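PDB 6C0D: amidase, hydantoinase/carbamoylase family from Paraburkholderia phymatum, which probably hydrolyses N-carbamoyl-L-amino acids as a metal-dependent, dimeric member of the peptidase M20 family. Local coordinates for residues W131-E134 with E135-S139. Numbering follows the deposited sequence.
Sequences WIDE and EGTFS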
ATOM      1  N   TRP A 131      -1.504  25.121 -27.119  1.00 22.62           N
ATOM      2  CA  TRP A 131      -1.204  25.721 -25.821  1.00 24.10           C
ATOM      3  C   TRP A 131      -0.084  24.956 -25.134  1.00 24.92           C
ATOM      4  O   TRP A 131      -0.147  23.729 -25.022  1.00 28.60           O
ATOM      5  CB  TRP A 131      -2.439  25.709 -24.924  1.00 24.66           C
ATOM      6  CG  TRP A 131      -3.698  26.151 -25.594  1.00 22.25           C
ATOM      7  CD1 TRP A 131      -4.804  25.385 -25.863  1.00 20.65           C
ATOM      8  CD2 TRP A 131      -3.985  27.462 -26.097  1.00 20.94           C
ATOM      9  NE1 TRP A 131      -5.768  26.151 -26.484  1.00 19.84           N
ATOM     10  CE2 TRP A 131      -5.288  27.424 -26.648  1.00 20.77           C
ATOM     11  CE3 TRP A 131      -3.269  28.671 -26.125  1.00 24.97           C
ATOM     12  CZ2 TRP A 131      -5.890  28.544 -27.218  1.00 21.31           C
ATOM     13  CZ3 TRP A 131      -3.862  29.782 -26.709  1.00 24.04           C
ATOM     14  CH2 TRP A 131      -5.161  29.712 -27.245  1.00 20.61           C
ATOM     15  N   ILE A 132       0.925  25.677 -24.632  1.00 26.09           N
ATOM     16  CA  ILE A 132       2.068  25.018 -23.997  1.00 28.12           C
ATOM     17  C   ILE A 132       1.636  24.339 -22.699  1.00 31.05           C
ATOM     18  O   ILE A 132       0.790  24.850 -21.954  1.00 29.64           O
ATOM     19  CB  ILE A 132       3.207  26.034 -23.745  1.00 30.00           C
ATOM     20  CG1 ILE A 132       4.482  25.344 -23.236  1.00 32.32           C
ATOM     21  CG2 ILE A 132       2.778  27.101 -22.727  1.00 32.24           C
ATOM     22  CD1 ILE A 132       5.123  24.409 -24.252  1.00 32.14           C
ATOM     23  N   ASP A 133       2.209  23.159 -22.440  1.00 30.04           N
ATOM     24  CA  ASP A 133       2.209  22.497 -21.127  1.00 31.71           C
ATOM     25  C   ASP A 133       0.812  22.263 -20.552  1.00 30.74           C
ATOM     26  O   ASP A 133       0.570  22.449 -19.356  1.00 35.01           O
ATOM     27  CB  ASP A 133       3.079  23.252 -20.113  1.00 34.17           C
ATOM     28  CG  ASP A 133       3.731  22.307 -19.109  1.00 40.32           C
ATOM     29  OD1 ASP A 133       3.865  21.110 -19.454  1.00 36.46           O
ATOM     30  OD2 ASP A 133       4.100  22.736 -17.985  1.00 41.71           O
ATOM     31  N   GLU A 134      -0.093  21.770 -21.391  1.00 28.67           N
ATOM     32  CA  GLU A 134      -1.352  21.269 -20.851  1.00 30.36           C
ATOM     33  C   GLU A 134      -1.102  20.145 -19.849  1.00 31.94           C
ATOM     34  O   GLU A 134      -1.819  20.026 -18.852  1.00 35.74           O
ATOM     35  CB  GLU A 134      -2.258  20.792 -21.986  1.00 29.17           C
ATOM     36  CG  GLU A 134      -3.658  20.384 -21.567  1.00 34.20           C
ATOM     37  CD  GLU A 134      -3.733  18.952 -21.064  1.00 36.31           C
ATOM     38  OE1 GLU A 134      -2.795  18.161 -21.327  1.00 36.45           O
ATOM     39  OE2 GLU A 134      -4.725  18.626 -20.380  1.00 35.99           O
ATOM     40  N   GLU A 135      -0.083  19.317 -20.094  1.00 37.02           N
ATOM     41  CA  GLU A 135       0.185  18.152 -19.259  1.00 37.41           C
ATOM     42  C   GLU A 135       0.939  18.491 -17.981  1.00 42.08           C
ATOM     43  O   GLU A 135       1.085  17.618 -17.120  1.00 39.43           O
ATOM     44  CB  GLU A 135       0.966  17.100 -20.058  1.00 33.04           C
ATOM     45  CG  GLU A 135       0.265  16.669 -21.358  1.00 36.62           C
ATOM     46  CD  GLU A 135      -0.844  15.650 -21.126  1.00 48.64           C
ATOM     47  OE1 GLU A 135      -1.198  15.402 -19.949  1.00 44.07           O
ATOM     48  OE2 GLU A 135      -1.350  15.086 -22.127  1.00 45.68           O
ATOM     49  N   GLY A 136       1.422  19.718 -17.837  1.00 37.28           N
ATOM     50  CA  GLY A 136       2.039  20.130 -16.586  1.00 38.62           C
ATOM     51  C   GLY A 136       3.414  19.561 -16.313  1.00 43.48           C
ATOM     52  O   GLY A 136       3.695  19.151 -15.178  1.00 45.38           O
ATOM     53  N   THR A 137       4.287  19.526 -17.319  1.00 40.69           N
ATOM     54  CA  THR A 137       5.685  19.209 -17.042  1.00 43.36           C
ATOM     55  C   THR A 137       6.291  20.254 -16.112  1.00 52.83           C
ATOM     56  O   THR A 137       7.080  19.923 -15.218  1.00 48.58           O
ATOM     57  CB  THR A 137       6.470  19.110 -18.353  1.00 42.57           C
ATOM     58  OG1 THR A 137       5.973  18.003 -19.116  1.00 42.68           O
ATOM     59  CG2 THR A 137       7.952  18.900 -18.087  1.00 45.55           C
ATOM     60  N   PHE A 138       5.909  21.518 -16.290  1.00 44.45           N
ATOM     61  CA  PHE A 138       6.278  22.598 -15.380  1.00 46.50           C
ATOM     62  C   PHE A 138       5.093  23.107 -14.574  1.00 46.02           C
ATOM     63  O   PHE A 138       5.167  23.188 -13.345  1.00 48.45           O
ATOM     64  CB  PHE A 138       6.898  23.766 -16.160  1.00 46.10           C
ATOM     65  CG  PHE A 138       8.173  23.416 -16.869  1.00 49.75           C
ATOM     66  CD1 PHE A 138       9.396  23.558 -16.233  1.00 50.44           C
ATOM     67  CD2 PHE A 138       8.149  22.962 -18.178  1.00 47.09           C
ATOM     68  CE1 PHE A 138      10.572  23.239 -16.886  1.00 59.07           C
ATOM     69  CE2 PHE A 138       9.317  22.640 -18.838  1.00 46.88           C
ATOM     70  CZ  PHE A 138      10.531  22.779 -18.193  1.00 50.39           C
ATOM     71  N   SER A 139       3.990  23.438 -15.247  1.00 43.12           N
ATOM     72  CA  SER A 139       2.840  24.070 -14.606  1.00 42.63           C
ATOM     73  C   SER A 139       1.622  23.806 -15.478  1.00 39.45           C
ATOM     74  O   SER A 139       1.569  24.283 -16.617  1.00 37.43           O
ATOM     75  CB  SER A 139       3.077  25.572 -14.433  1.00 44.70           C
ATOM     76  OG  SER A 139       2.017  26.195 -13.732  1.00 46.81           O
TER
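The backbone folds from D133 to G136 in a type I beta turn, closed by a bond of 3.2 Å from G136 N to D133 O. This turn lies in the loop after strand 125-130 and carries two adjacent glutamates, E134 and E135, at the edge of what is, by family, the M20 metal centre. D133 sends its carboxylate forward into the bend beyond the turn, where it gathers three successive backbone N-H groups. T137 N reaches D133 OD1 at 2.7 Å and F138 N reaches OD2 of the same residue at 2.8 Å, each on the syn side and 16° out of the carboxylate plane. S139 N approaches D133 OD2 nearly end-on, at 2.8 Å and almost straight. With the hydroxyl of S42 also bonded to OD1, four bonds hold the D133 carboxylate, two on each oxygen, and fix its rotation. E134 and E135 extend from adjacent corners of the turn, their carboxylate planes 80° apart. E134 bends at chi2 (-84°), which turns OE1 back beside the E135 side chain. The E134 side chain also comes within about 4 Å of the bound zinc at its nearest atoms. E135 is predicted to bind a second zinc, and its side chain touches that of H89, a ligand of the bound ion. The two acidic ends come close, E134 OE1 lying 3.5 Å from E135 OE1.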